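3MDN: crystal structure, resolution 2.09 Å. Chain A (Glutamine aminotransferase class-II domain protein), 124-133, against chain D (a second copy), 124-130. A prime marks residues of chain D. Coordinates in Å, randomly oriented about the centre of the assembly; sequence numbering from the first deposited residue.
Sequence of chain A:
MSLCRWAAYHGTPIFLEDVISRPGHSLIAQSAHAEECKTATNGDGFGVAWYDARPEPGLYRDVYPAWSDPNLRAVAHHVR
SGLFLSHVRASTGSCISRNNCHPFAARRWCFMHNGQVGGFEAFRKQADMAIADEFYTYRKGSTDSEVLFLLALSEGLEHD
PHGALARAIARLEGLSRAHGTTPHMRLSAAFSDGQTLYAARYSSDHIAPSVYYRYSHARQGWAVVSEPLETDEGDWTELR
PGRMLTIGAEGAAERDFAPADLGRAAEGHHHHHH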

ATOM      1  N   ARG A 124      27.020  -1.649 -10.537  1.00 25.63           N
ATOM      2  CA  ARG A 124      26.386  -1.999  -9.275  1.00 25.91           C
ATOM      3  C   ARG A 124      26.910  -3.317  -8.661  1.00 25.75           C
ATOM      4  O   ARG A 124      27.095  -3.434  -7.428  1.00 25.85           O
ATOM      5  N   LYS A 125      27.150  -4.301  -9.515  1.00 24.62           N
ATOM      6  CA  LYS A 125      27.694  -5.582  -9.062  1.00 24.65           C
ATOM      7  C   LYS A 125      29.041  -5.422  -8.323  1.00 24.95           C
ATOM      8  O   LYS A 125      29.238  -6.006  -7.246  1.00 24.41           O
ATOM      9  N   GLN A 126      29.954  -4.648  -8.909  1.00 25.10           N
ATOM     10  CA  GLN A 126      31.242  -4.356  -8.281  1.00 26.52           C
ATOM     11  C   GLN A 126      31.127  -3.628  -6.945  1.00 25.97           C
ATOM     12  O   GLN A 126      31.861  -3.941  -6.025  1.00 25.87           O
ATOM     13  N   ALA A 127      30.210  -2.659  -6.839  1.00 25.90           N
ATOM     14  CA  ALA A 127      29.959  -1.997  -5.574  1.00 24.65           C
ATOM     15  C   ALA A 127      29.436  -2.999  -4.544  1.00 25.78           C
ATOM     16  O   ALA A 127      29.954  -3.041  -3.439  1.00 25.24           O
ATOM     17  N   ASP A 128      28.416  -3.791  -4.895  1.00 25.01           N
ATOM     18  CA  ASP A 128      27.865  -4.782  -3.968  1.00 27.67           C
ATOM     19  C   ASP A 128      28.941  -5.775  -3.508  1.00 28.51           C
ATOM     20  O   ASP A 128      28.992  -6.148  -2.336  1.00 29.30           O
HETATM   21  N   MSE A 129      29.767  -6.232  -4.437  1.00 28.86           N
HETATM   22  CA  MSE A 129      30.835  -7.176  -4.083  1.00 30.27           C
HETATM   23  C   MSE A 129      31.871  -6.590  -3.122  1.00 28.90           C
HETATM   24  O   MSE A 129      32.577  -7.339  -2.458  1.00 29.36           O
ATOM     25  N   ALA A 130      31.942  -5.271  -3.030  1.00 28.31           N
ATOM     26  CA  ALA A 130      32.862  -4.634  -2.074  1.00 27.28           C
ATOM     27  C   ALA A 130      32.361  -4.648  -0.625  1.00 26.91           C
ATOM     28  O   ALA A 130      33.112  -4.370   0.298  1.00 26.26           O
ATOM     29  N   ILE A 131      31.095  -5.000  -0.412  1.00 26.21           N
ATOM     30  CA  ILE A 131      30.549  -5.014   0.929  1.00 25.50           C
ATOM     31  C   ILE A 131      31.103  -6.206   1.751  1.00 25.87           C
ATOM     32  O   ILE A 131      31.057  -7.335   1.296  1.00 26.16           O
ATOM     33  N   ALA A 132      31.608  -5.980   2.957  1.00 25.72           N
ATOM     34  CA  ALA A 132      32.111  -7.107   3.746  1.00 26.53           C
ATOM     35  C   ALA A 132      31.018  -8.149   3.918  1.00 27.91           C
ATOM     36  O   ALA A 132      29.842  -7.793   4.070  1.00 27.92           O
ATOM     37  N   ASP A 133      31.409  -9.429   3.917  1.00 28.71           N
ATOM     38  CA  ASP A 133      30.495 -10.531   4.179  1.00 30.23           C
ATOM     39  C   ASP A 133      29.565 -10.257   5.354  1.00 30.76           C
ATOM     40  O   ASP A 133      28.380 -10.597   5.300  1.00 30.80           O
TER
ATOM     41  N   ARG D 124      24.271 -15.549   0.487  1.00 23.09           N
ATOM     42  CA  ARG D 124      23.600 -14.756  -0.537  1.00 23.16           C
ATOM     43  C   ARG D 124      24.612 -14.058  -1.433  1.00 22.04           C
ATOM     44  O   ARG D 124      24.418 -13.989  -2.645  1.00 22.07           O
ATOM     45  N   LYS D 125      25.689 -13.558  -0.838  1.00 21.13           N
ATOM     46  CA  LYS D 125      26.707 -12.825  -1.591  1.00 21.09           C
ATOM     47  C   LYS D 125      27.262 -13.644  -2.761  1.00 21.71           C
ATOM     48  O   LYS D 125      27.275 -13.157  -3.897  1.00 21.28           O
ATOM     49  N   GLN D 126      27.687 -14.879  -2.488  1.00 21.84           N
ATOM     50  CA  GLN D 126      28.210 -15.769  -3.516  1.00 23.43           C
ATOM     51  C   GLN D 126      27.156 -16.119  -4.564  1.00 24.30           C
ATOM     52  O   GLN D 126      27.471 -16.223  -5.759  1.00 24.78           O
ATOM     53  N   ALA D 127      25.901 -16.291  -4.136  1.00 23.79           N
ATOM     54  CA  ALA D 127      24.853 -16.521  -5.111  1.00 24.26           C
ATOM     55  C   ALA D 127      24.698 -15.308  -6.019  1.00 24.37           C
ATOM     56  O   ALA D 127      24.531 -15.460  -7.232  1.00 24.20           O
ATOM     57  N   ASP D 128      24.745 -14.115  -5.431  1.00 23.98           N
ATOM     58  CA  ASP D 128      24.652 -12.876  -6.205  1.00 25.48           C
ATOM     59  C   ASP D 128      25.821 -12.754  -7.197  1.00 26.22           C
ATOM     60  O   ASP D 128      25.620 -12.361  -8.342  1.00 25.50           O
HETATM   61  N   MSE D 129      27.031 -13.073  -6.715  1.00 27.43           N
HETATM   62  CA  MSE D 129      28.277 -12.957  -7.474  1.00 29.38           C
HETATM   63  C   MSE D 129      28.251 -13.835  -8.722  1.00 28.87           C
HETATM   64  O   MSE D 129      28.881 -13.516  -9.728  1.00 28.91           O
ATOM     65  N   ALA D 130      27.506 -14.936  -8.645  1.00 28.82           N
ATOM     66  CA  ALA D 130      27.352 -15.868  -9.764  1.00 28.87           C
ATOM     67  C   ALA D 130      26.455 -15.364 -10.882  1.00 28.81           C
ATOM     68  O   ALA D 130      26.445 -15.950 -11.941  1.00 29.29           O
TER

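The two copies bring the same helical segment together in a nearly antiparallel pair, with 158° between the helix directions and 10.8 Å between the axes at closest approach. At this spacing contact depends on long side chains, and the two stretches bury 351 Å² in total.

Arg124 starts sideways to chain D and makes no contact with it; its NE instead lies 3.6 Å from Asp128 OD2 in a long salt bridge one helical turn on. Lys125 points toward the partner in a fully extended conformation, t at all four chi angles. This reach carries its NZ to the carbonyl of Met129′, where NZ donates a hydrogen bond to Met129′ O at 2.6 Å, while its CE passes 3.9 Å from Asp128′ O. Gln126 and Ala127 are out of reach. Asp128 points toward chain D, yet its side chain makes no close contact, Asp128 OD2 lying 5.6 Å from Asp128′ OD2.

Met129, a selenomethionine, has the largest covered area of the chain A residues. Its CB leaves sideways, but chi1 of -115°, between wells, followed by p and p, brings the end nearer to chain D, and SE packs 3.5 Å from Met129′ CB. The side chain of Met129′ takes t, t, p and its end leads away, so the two selenium atoms do not meet.

From Met129 onward the chain A backbone receives Lys125′, which is as extended as its counterpart. Lys125′ NZ donates a weak hydrogen bond to Met129 O at 3.3 Å. Ala130 points away and makes no contact. A shorter hydrogen bond runs from Lys125′ NZ to Ile131 O at 2.6 Å. Ile131 (m, t) contributes this carbonyl, its side chain coming no nearer than 5.3 Å, from Ile131 CB to Lys125′ NZ. Ala132 points away. Asp133, with chi1 m, completes the ammonium's surroundings: its OD2 forms a salt bridge with Lys125′ NZ at 3.3 Å, adding a charged partner to the two carbonyls.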

ATOM      1  CB  ARG A 124      24.891  -2.088  -9.474  1.00 26.73           C
ATOM      2  CG  ARG A 124      24.141  -2.169  -8.164  1.00 27.87           C
ATOM      3  CD  ARG A 124      22.716  -2.423  -8.471  1.00 32.98           C
ATOM      4  NE  ARG A 124      22.286  -3.539  -7.654  1.00 35.82           N
ATOM      5  CZ  ARG A 124      21.314  -4.377  -7.958  1.00 31.35           C
ATOM      6  NH1 ARG A 124      20.626  -4.268  -9.094  1.00 28.38           N
ATOM      7  NH2 ARG A 124      21.045  -5.315  -7.090  1.00 34.38           N
ATOM      8  CB  LYS A 125      27.812  -6.579 -10.223  1.00 23.68           C
ATOM      9  CG  LYS A 125      28.196  -7.976  -9.765  1.00 23.65           C
ATOM     10  CD  LYS A 125      28.364  -8.967 -10.879  1.00 20.20           C
ATOM     11  CE  LYS A 125      28.305 -10.357 -10.282  1.00 20.47           C
ATOM     12  NZ  LYS A 125      28.860 -11.384 -11.134  1.00 22.82           N
ATOM     13  CB  GLN A 126      32.168  -3.576  -9.223  1.00 27.45           C
ATOM     14  CG  GLN A 126      32.578  -4.378 -10.472  1.00 32.62           C
ATOM     15  CD  GLN A 126      31.688  -4.115 -11.697  1.00 38.95           C
ATOM     16  OE1 GLN A 126      30.449  -4.283 -11.660  1.00 40.00           O
ATOM     17  NE2 GLN A 126      32.328  -3.712 -12.804  1.00 41.52           N
ATOM     18  CB  ALA A 127      28.977  -0.839  -5.746  1.00 24.61           C
ATOM     19  CB  ASP A 128      26.732  -5.611  -4.612  1.00 27.48           C
ATOM     20  CG  ASP A 128      25.441  -4.824  -4.843  1.00 28.99           C
ATOM     21  OD1 ASP A 128      25.314  -3.653  -4.420  1.00 33.72           O
ATOM     22  OD2 ASP A 128      24.530  -5.398  -5.469  1.00 34.91           O
HETATM   23  CB  MSE A 129      31.510  -7.784  -5.325  1.00 30.38           C
HETATM   24  CG  MSE A 129      31.287  -9.329  -5.461  1.00 34.38           C
HETATM   25 SE   MSE A 129      29.428 -10.046  -5.570  1.00 38.27          SE
HETATM   26  CE  MSE A 129      29.203  -9.545  -7.420  1.00 37.24           C
ATOM     27  CB  ALA A 130      33.205  -3.249  -2.507  1.00 27.01           C
ATOM     28  CB  ILE A 131      28.998  -5.075   0.854  1.00 25.79           C
ATOM     29  CG1 ILE A 131      28.446  -3.793   0.205  1.00 25.40           C
ATOM     30  CG2 ILE A 131      28.406  -5.292   2.247  1.00 23.36           C
ATOM     31  CD1 ILE A 131      27.000  -3.929  -0.209  1.00 24.58           C
ATOM     32  CB  ALA A 132      32.601  -6.651   5.113  1.00 25.82           C
ATOM     33  CB  ASP A 133      31.255 -11.848   4.470  1.00 29.96           C
ATOM     34  CG  ASP A 133      32.032 -12.365   3.275  1.00 31.69           C
ATOM     35  OD1 ASP A 133      32.782 -13.352   3.449  1.00 33.69           O
ATOM     36  OD2 ASP A 133      31.909 -11.803   2.170  1.00 33.08           O
TER
ATOM     37  CB  ARG D 124      22.614 -13.733   0.036  1.00 23.13           C
ATOM     38  CG  ARG D 124      22.058 -12.812  -1.063  1.00 25.49           C
ATOM     39  CD  ARG D 124      20.665 -12.310  -0.768  1.00 26.55           C
ATOM     40  NE  ARG D 124      20.695 -11.339   0.298  1.00 28.36           N
ATOM     41  CZ  ARG D 124      20.863 -10.034   0.120  1.00 27.08           C
ATOM     42  NH1 ARG D 124      20.888  -9.262   1.175  1.00 27.25           N
ATOM     43  NH2 ARG D 124      21.010  -9.513  -1.097  1.00 27.86           N
ATOM     44  CB  LYS D 125      27.833 -12.353  -0.673  1.00 20.63           C
ATOM     45  CG  LYS D 125      28.877 -11.509  -1.370  1.00 19.67           C
ATOM     46  CD  LYS D 125      29.775 -10.806  -0.361  1.00 17.54           C
ATOM     47  CE  LYS D 125      30.772  -9.914  -1.052  1.00 15.62           C
ATOM     48  NZ  LYS D 125      31.769  -9.467  -0.086  1.00 13.18           N
ATOM     49  CB  GLN D 126      28.758 -17.059  -2.897  1.00 24.08           C
ATOM     50  CG  GLN D 126      29.941 -16.858  -1.943  1.00 26.23           C
ATOM     51  CD  GLN D 126      29.506 -16.894  -0.484  1.00 30.47           C
ATOM     52  OE1 GLN D 126      30.007 -17.707   0.298  1.00 33.80           O
ATOM     53  NE2 GLN D 126      28.559 -16.030  -0.113  1.00 30.08           N
ATOM     54  CB  ALA D 127      23.539 -16.881  -4.445  1.00 24.65           C
ATOM     55  CB  ASP D 128      24.637 -11.643  -5.279  1.00 25.02           C
ATOM     56  CG  ASP D 128      23.264 -11.371  -4.674  1.00 27.45           C
ATOM     57  OD1 ASP D 128      22.297 -12.028  -5.086  1.00 29.79           O
ATOM     58  OD2 ASP D 128      23.154 -10.507  -3.766  1.00 30.76           O
HETATM   59  CB  MSE D 129      29.444 -13.365  -6.576  1.00 30.39           C
HETATM   60  CG  MSE D 129      30.877 -13.022  -7.074  1.00 37.76           C
HETATM   61 SE   MSE D 129      32.195 -14.234  -6.201  1.00 51.48          SE
HETATM   62  CE  MSE D 129      31.466 -15.972  -6.812  1.00 48.97           C
ATOM     63  CB  ALA D 130      26.831 -17.203  -9.281  1.00 29.23           C
TER